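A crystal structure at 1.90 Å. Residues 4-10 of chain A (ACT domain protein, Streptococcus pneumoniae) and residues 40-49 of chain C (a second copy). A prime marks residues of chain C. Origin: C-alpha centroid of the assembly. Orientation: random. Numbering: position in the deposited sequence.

Chain A 4-10: MKAIITV
Chain C (40-49) VLDEYFTMMA

Two strands from separate copies of the protein run nearly parallel, their N-to-C directions 13° apart, yet their axes come no closer than 10.9 Å. At that spacing side chains, not backbone hydrogen bonds, join them. The register sets Ile7 against Tyr44′ (CA to CA 9.1 Å) and Thr9 against Met48′ (10.1 Å).

Residues 4-10 are extended throughout, so Lys5 and Ile7 send CA-to-CB toward chain C while Ala6 and Ile8 point away. In chain C a type II' turn from Leu41′ to Tyr44′ reverses the backbone before strand 44-49. Asp42′ takes phi/psi 51/-125 and Glu43′ -94/11; the turn is closed by Tyr44′ N to Leu41′ O at 2.9 Å and Leu41′ N to Tyr44′ O at 2.8 Å, which satisfies these backbone groups within the hairpin.

The turn presents two carboxylates to one amine. Lys5, t at all four chi angles, reaches out fully so that NZ donates to Asp42′ OD2 at 2.6 Å and Glu43′ OE2 at 3.1 Å, both salt bridges. Asp42′ (chi1 t) points toward the partner strand; Glu43′ leaves sideways, but chi1 p and chi2 t bring its end nearer. Its OE1 is satisfied elsewhere in the structure, and its OE2 also lies 2.8 Å from Tyr44′ OH.

Below the charges the contact turns apolar. Tyr44′ (chi1 m, chi2 -75°) receives Ile7 CD1 over one ring face, while Lys5 CE sits at the ring edge; Lys5 CD is 3.4 Å from Tyr44′ OH. Ile7 (m, p) brings CG1 to 4.3 Å from Tyr44′ CD2 and CG2 to 4.5 Å from Leu41′ CD2, with Leu41′ at t, p. Branched and aromatic groups suit this buried layer, while the long lysine spans from it to the acids. Together the stretches bury 347 Å².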

# COMPACT_ATOMS: atom_id res chain seq x y z
N MSE A 4 -17.49 5.19 -0.84
CA MSE A 4 -16.32 5.33 -1.69
C MSE A 4 -15.30 4.24 -1.35
O MSE A 4 -15.12 3.91 -0.18
CB MSE A 4 -15.68 6.71 -1.43
CG MSE A 4 -14.31 6.95 -2.07
SE MSE A 4 -12.74 6.36 -1.05
CE MSE A 4 -11.40 7.59 -1.82
N LYS A 5 -14.62 3.70 -2.36
CA LYS A 5 -13.48 2.80 -2.11
C LYS A 5 -12.47 2.98 -3.23
O LYS A 5 -12.84 3.27 -4.37
CB LYS A 5 -13.96 1.34 -2.01
CG LYS A 5 -12.88 0.26 -1.82
CD LYS A 5 -13.62 -1.09 -1.64
CE LYS A 5 -12.81 -2.00 -0.77
NZ LYS A 5 -13.57 -3.18 -0.23
N ALA A 6 -11.19 2.82 -2.91
CA ALA A 6 -10.15 3.10 -3.87
C ALA A 6 -8.86 2.34 -3.55
O ALA A 6 -8.66 1.93 -2.42
CB ALA A 6 -9.85 4.65 -3.91
N ILE A 7 -8.01 2.18 -4.55
CA ILE A 7 -6.74 1.52 -4.38
C ILE A 7 -5.66 2.54 -4.64
O ILE A 7 -5.67 3.20 -5.71
CB ILE A 7 -6.52 0.35 -5.35
CG1 ILE A 7 -7.65 -0.69 -5.28
CG2 ILE A 7 -5.16 -0.31 -5.06
CD1 ILE A 7 -8.87 -0.42 -6.18
N ILE A 8 -4.71 2.63 -3.72
CA ILE A 8 -3.67 3.64 -3.81
C ILE A 8 -2.35 2.92 -4.05
O ILE A 8 -2.07 1.92 -3.40
CB ILE A 8 -3.57 4.47 -2.52
CG1 ILE A 8 -4.81 5.36 -2.34
CG2 ILE A 8 -2.24 5.27 -2.46
CD1 ILE A 8 -4.77 6.18 -1.01
N THR A 9 -1.58 3.42 -5.01
CA THR A 9 -0.30 2.79 -5.33
C THR A 9 0.79 3.81 -5.15
O THR A 9 0.68 4.93 -5.64
CB THR A 9 -0.32 2.28 -6.74
OG1 THR A 9 -1.50 1.45 -6.90
CG2 THR A 9 0.94 1.45 -7.03
N VAL A 10 1.87 3.40 -4.47
CA VAL A 10 2.99 4.31 -4.20
C VAL A 10 4.26 3.63 -4.69
O VAL A 10 4.53 2.49 -4.33
CB VAL A 10 3.16 4.60 -2.69
CG1 VAL A 10 4.39 5.59 -2.44
CG2 VAL A 10 1.88 5.22 -2.10
N VAL C 40 -2.74 -10.57 -2.25
CA VAL C 40 -4.16 -10.22 -2.02
C VAL C 40 -4.15 -8.96 -1.10
O VAL C 40 -3.36 -8.88 -0.14
CB VAL C 40 -4.98 -11.42 -1.43
CG1 VAL C 40 -6.48 -11.05 -1.26
CG2 VAL C 40 -4.87 -12.62 -2.33
N LEU C 41 -5.00 -7.98 -1.42
CA LEU C 41 -5.07 -6.72 -0.70
C LEU C 41 -6.56 -6.41 -0.62
O LEU C 41 -7.19 -6.14 -1.65
CB LEU C 41 -4.32 -5.61 -1.46
CG LEU C 41 -4.11 -4.25 -0.81
CD1 LEU C 41 -3.09 -4.31 0.28
CD2 LEU C 41 -3.76 -3.17 -1.89
N ASP C 42 -7.13 -6.48 0.59
CA ASP C 42 -8.60 -6.40 0.75
C ASP C 42 -9.25 -7.42 -0.23
O ASP C 42 -8.87 -8.59 -0.22
CB ASP C 42 -9.09 -4.94 0.58
CG ASP C 42 -10.55 -4.74 1.00
OD1 ASP C 42 -10.85 -4.75 2.21
OD2 ASP C 42 -11.42 -4.57 0.12
N GLU C 43 -10.16 -7.02 -1.11
CA GLU C 43 -10.85 -7.97 -1.97
C GLU C 43 -10.19 -8.12 -3.34
O GLU C 43 -10.76 -8.73 -4.26
CB GLU C 43 -12.32 -7.54 -2.15
CG GLU C 43 -12.48 -6.11 -2.73
CD GLU C 43 -13.92 -5.73 -3.06
OE1 GLU C 43 -14.70 -6.64 -3.40
OE2 GLU C 43 -14.27 -4.51 -2.97
N TYR C 44 -8.98 -7.58 -3.48
CA TYR C 44 -8.28 -7.47 -4.78
C TYR C 44 -7.01 -8.32 -4.82
O TYR C 44 -6.41 -8.61 -3.79
CB TYR C 44 -7.95 -5.98 -5.05
CG TYR C 44 -9.16 -5.11 -4.92
CD1 TYR C 44 -10.15 -5.10 -5.90
CD2 TYR C 44 -9.36 -4.34 -3.78
CE1 TYR C 44 -11.29 -4.32 -5.74
CE2 TYR C 44 -10.46 -3.58 -3.62
CZ TYR C 44 -11.42 -3.56 -4.59
OH TYR C 44 -12.50 -2.78 -4.36
N PHE C 45 -6.63 -8.74 -6.03
CA PHE C 45 -5.37 -9.39 -6.28
C PHE C 45 -4.46 -8.34 -6.87
O PHE C 45 -4.87 -7.60 -7.77
CB PHE C 45 -5.51 -10.56 -7.27
CG PHE C 45 -4.20 -11.19 -7.60
CD1 PHE C 45 -3.49 -11.90 -6.61
CD2 PHE C 45 -3.62 -11.06 -8.87
CE1 PHE C 45 -2.26 -12.46 -6.89
CE2 PHE C 45 -2.34 -11.65 -9.15
CZ PHE C 45 -1.68 -12.33 -8.17
N THR C 46 -3.24 -8.24 -6.36
CA THR C 46 -2.32 -7.23 -6.84
C THR C 46 -0.95 -7.84 -7.14
O THR C 46 -0.55 -8.83 -6.53
CB THR C 46 -2.13 -6.12 -5.81
OG1 THR C 46 -1.30 -6.60 -4.75
CG2 THR C 46 -3.50 -5.64 -5.24
N MSE C 47 -0.27 -7.30 -8.14
CA MSE C 47 1.13 -7.73 -8.31
C MSE C 47 1.92 -6.53 -8.73
O MSE C 47 1.35 -5.54 -9.21
CB MSE C 47 1.28 -8.91 -9.29
CG MSE C 47 0.71 -8.70 -10.60
SE MSE C 47 0.76 -10.30 -11.74
CE MSE C 47 2.40 -10.24 -12.24
N MSE C 48 3.21 -6.61 -8.53
CA MSE C 48 4.09 -5.56 -8.99
C MSE C 48 5.34 -6.21 -9.54
O MSE C 48 5.76 -7.28 -9.04
CB MSE C 48 4.38 -4.60 -7.85
CG MSE C 48 3.15 -3.74 -7.51
SE MSE C 48 3.52 -2.31 -6.27
CE MSE C 48 2.15 -1.13 -6.64
N ALA C 49 5.89 -5.62 -10.60
CA ALA C 49 7.07 -6.17 -11.25
C ALA C 49 7.97 -5.04 -11.71
O ALA C 49 7.50 -3.99 -12.15
CB ALA C 49 6.72 -7.06 -12.45